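PDB 3LSO: putative membrane anchored protein from Corynebacterium diphtheriae, which is of unknown function but is probably held at the bacterial membrane by a transmembrane helix, with an N-terminal domain of the E-set class of beta folds. Local coordinates for residues P56-A61 with K188-D193. Sequence-based numbering, arbitrary orientation.
Sequences PESVKA and KVDPAD
In Val189, CG1 sits trans to the backbone N (chi1 179°), and this branch meets CB of Ala61 at 3.6 Å. In Val59, CG1 is anti to the carbonyl carbon (chi1 -62°), which leaves CG2 between N and the carbonyl carbon; CG2 meets CG2 of Val189 more loosely, at 4.3 Å. The two valines share one face of a short parallel beta ladder, which pairs strand 58-60 with the end of strand 186-190. Phe65 of strand 65-76 packs on Val59. Three good backbone bonds hold the ladder. Val59 N gives a nearly straight bond to Lys188 O (2.8 Å, 176° at the hydrogen). Asp190 N donates to Val59 O at 2.7 Å, and Ala61 N to Asp190 O at 2.8 Å. A fourth bond, Lys188 N to Glu57 O, is weak. Ser58, Lys60, Lys188 and Asp190 direct their CB atoms to the other face. There the bent Lys188 chain brings NZ to Asp190 OD1 at 3.0 Å, a salt bridge within one strand. Beyond Asp190 the chain leaves the strand at Pro191. The chemistry implies a join made mainly by backbone bonds, apolar on the valine face, polar and charged on the other.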
loop_
_atom_site.group_PDB
_atom_site.type_symbol
_atom_site.label_atom_id
_atom_site.label_comp_id
_atom_site.label_asym_id
_atom_site.label_seq_id
_atom_site.Cartn_x
_atom_site.Cartn_y
_atom_site.Cartn_z
ATOM N N PRO A 56 -13.966 9.105 16.972
ATOM C CA PRO A 56 -12.694 9.223 16.255
ATOM C C PRO A 56 -12.912 9.673 14.810
ATOM O O PRO A 56 -13.931 9.340 14.192
ATOM C CB PRO A 56 -12.119 7.795 16.291
ATOM C CG PRO A 56 -13.059 6.975 17.161
ATOM C CD PRO A 56 -14.009 7.910 17.833
ATOM N N GLU A 57 -11.968 10.449 14.296
ATOM C CA GLU A 57 -11.991 10.862 12.903
ATOM C C GLU A 57 -11.868 9.627 11.998
ATOM O O GLU A 57 -12.502 9.540 10.940
ATOM C CB GLU A 57 -10.841 11.840 12.649
ATOM C CG GLU A 57 -10.789 12.441 11.246
ATOM C CD GLU A 57 -9.404 12.965 10.884
ATOM O OE1 GLU A 57 -8.458 12.804 11.694
ATOM O OE2 GLU A 57 -9.252 13.539 9.783
ATOM N N SER A 58 -11.075 8.661 12.455
ATOM C CA SER A 58 -10.666 7.527 11.649
ATOM C C SER A 58 -10.668 6.283 12.537
ATOM O O SER A 58 -10.378 6.387 13.732
ATOM C CB SER A 58 -9.244 7.798 11.120
ATOM O OG SER A 58 -9.078 7.409 9.766
ATOM N N VAL A 59 -11.025 5.123 11.979
ATOM C CA VAL A 59 -10.765 3.826 12.637
ATOM C C VAL A 59 -10.366 2.719 11.679
ATOM O O VAL A 59 -10.459 2.848 10.456
ATOM C CB VAL A 59 -11.941 3.261 13.522
ATOM C CG1 VAL A 59 -12.270 4.172 14.691
ATOM C CG2 VAL A 59 -13.178 2.926 12.689
ATOM N N LYS A 60 -9.929 1.619 12.278
ATOM C CA LYS A 60 -9.640 0.392 11.558
ATOM C C LYS A 60 -10.872 -0.520 11.634
ATOM O O LYS A 60 -11.587 -0.525 12.648
ATOM C CB LYS A 60 -8.356 -0.275 12.116
ATOM C CG LYS A 60 -7.091 0.634 12.050
ATOM C CD LYS A 60 -5.755 -0.127 11.868
ATOM C CE LYS A 60 -4.516 0.717 12.332
ATOM N NZ LYS A 60 -4.349 0.860 13.856
ATOM N N ALA A 61 -11.143 -1.242 10.546
ATOM C CA ALA A 61 -12.212 -2.240 10.512
ATOM C C ALA A 61 -11.905 -3.323 11.531
ATOM O O ALA A 61 -10.823 -3.906 11.491
ATOM C CB ALA A 61 -12.327 -2.850 9.120
ATOM N N LYS A 188 -13.994 7.444 8.712
ATOM C CA LYS A 188 -13.263 6.638 7.736
ATOM C C LYS A 188 -12.876 5.316 8.381
ATOM O O LYS A 188 -12.313 5.293 9.469
ATOM C CB LYS A 188 -12.030 7.380 7.176
ATOM C CG LYS A 188 -11.059 6.554 6.260
ATOM C CD LYS A 188 -11.775 5.813 5.100
ATOM C CE LYS A 188 -10.964 5.801 3.798
ATOM N NZ LYS A 188 -9.633 5.119 3.911
ATOM N N VAL A 189 -13.232 4.225 7.712
ATOM C CA VAL A 189 -12.823 2.893 8.116
ATOM C C VAL A 189 -11.640 2.458 7.242
ATOM O O VAL A 189 -11.807 2.064 6.077
ATOM C CB VAL A 189 -13.977 1.883 8.009
ATOM C CG1 VAL A 189 -13.505 0.515 8.402
ATOM C CG2 VAL A 189 -15.133 2.314 8.882
ATOM N N ASP A 190 -10.438 2.567 7.805
ATOM C CA ASP A 190 -9.247 1.982 7.189
ATOM C C ASP A 190 -9.312 0.466 7.365
ATOM O O ASP A 190 -9.935 -0.015 8.312
ATOM C CB ASP A 190 -7.957 2.549 7.813
ATOM C CG ASP A 190 -7.678 3.994 7.393
ATOM O OD1 ASP A 190 -7.896 4.318 6.202
ATOM O OD2 ASP A 190 -7.229 4.798 8.250
ATOM N N PRO A 191 -8.677 -0.292 6.456
ATOM C CA PRO A 191 -8.752 -1.744 6.593
ATOM C C PRO A 191 -8.056 -2.250 7.867
ATOM O O PRO A 191 -7.243 -1.544 8.462
ATOM C CB PRO A 191 -8.030 -2.254 5.330
ATOM C CG PRO A 191 -7.124 -1.165 4.945
ATOM C CD PRO A 191 -7.833 0.109 5.313
ATOM N N ALA A 192 -8.397 -3.459 8.287
ATOM C CA ALA A 192 -7.663 -4.133 9.361
ATOM C C ALA A 192 -6.247 -4.497 8.898
ATOM O O ALA A 192 -5.980 -4.570 7.694
ATOM C CB ALA A 192 -8.419 -5.392 9.819
ATOM N N ASP A 193 -5.344 -4.716 9.844
ATOM C CA ASP A 193 -4.043 -5.290 9.526
ATOM C C ASP A 193 -4.216 -6.508 8.570
ATOM O O ASP A 193 -5.209 -7.250 8.659
ATOM C CB ASP A 193 -3.277 -5.690 10.823
ATOM C CG ASP A 193 -2.570 -4.482 11.549
ATOM O OD1 ASP A 193 -2.630 -3.308 11.116
ATOM O OD2 ASP A 193 -1.946 -4.715 12.608
#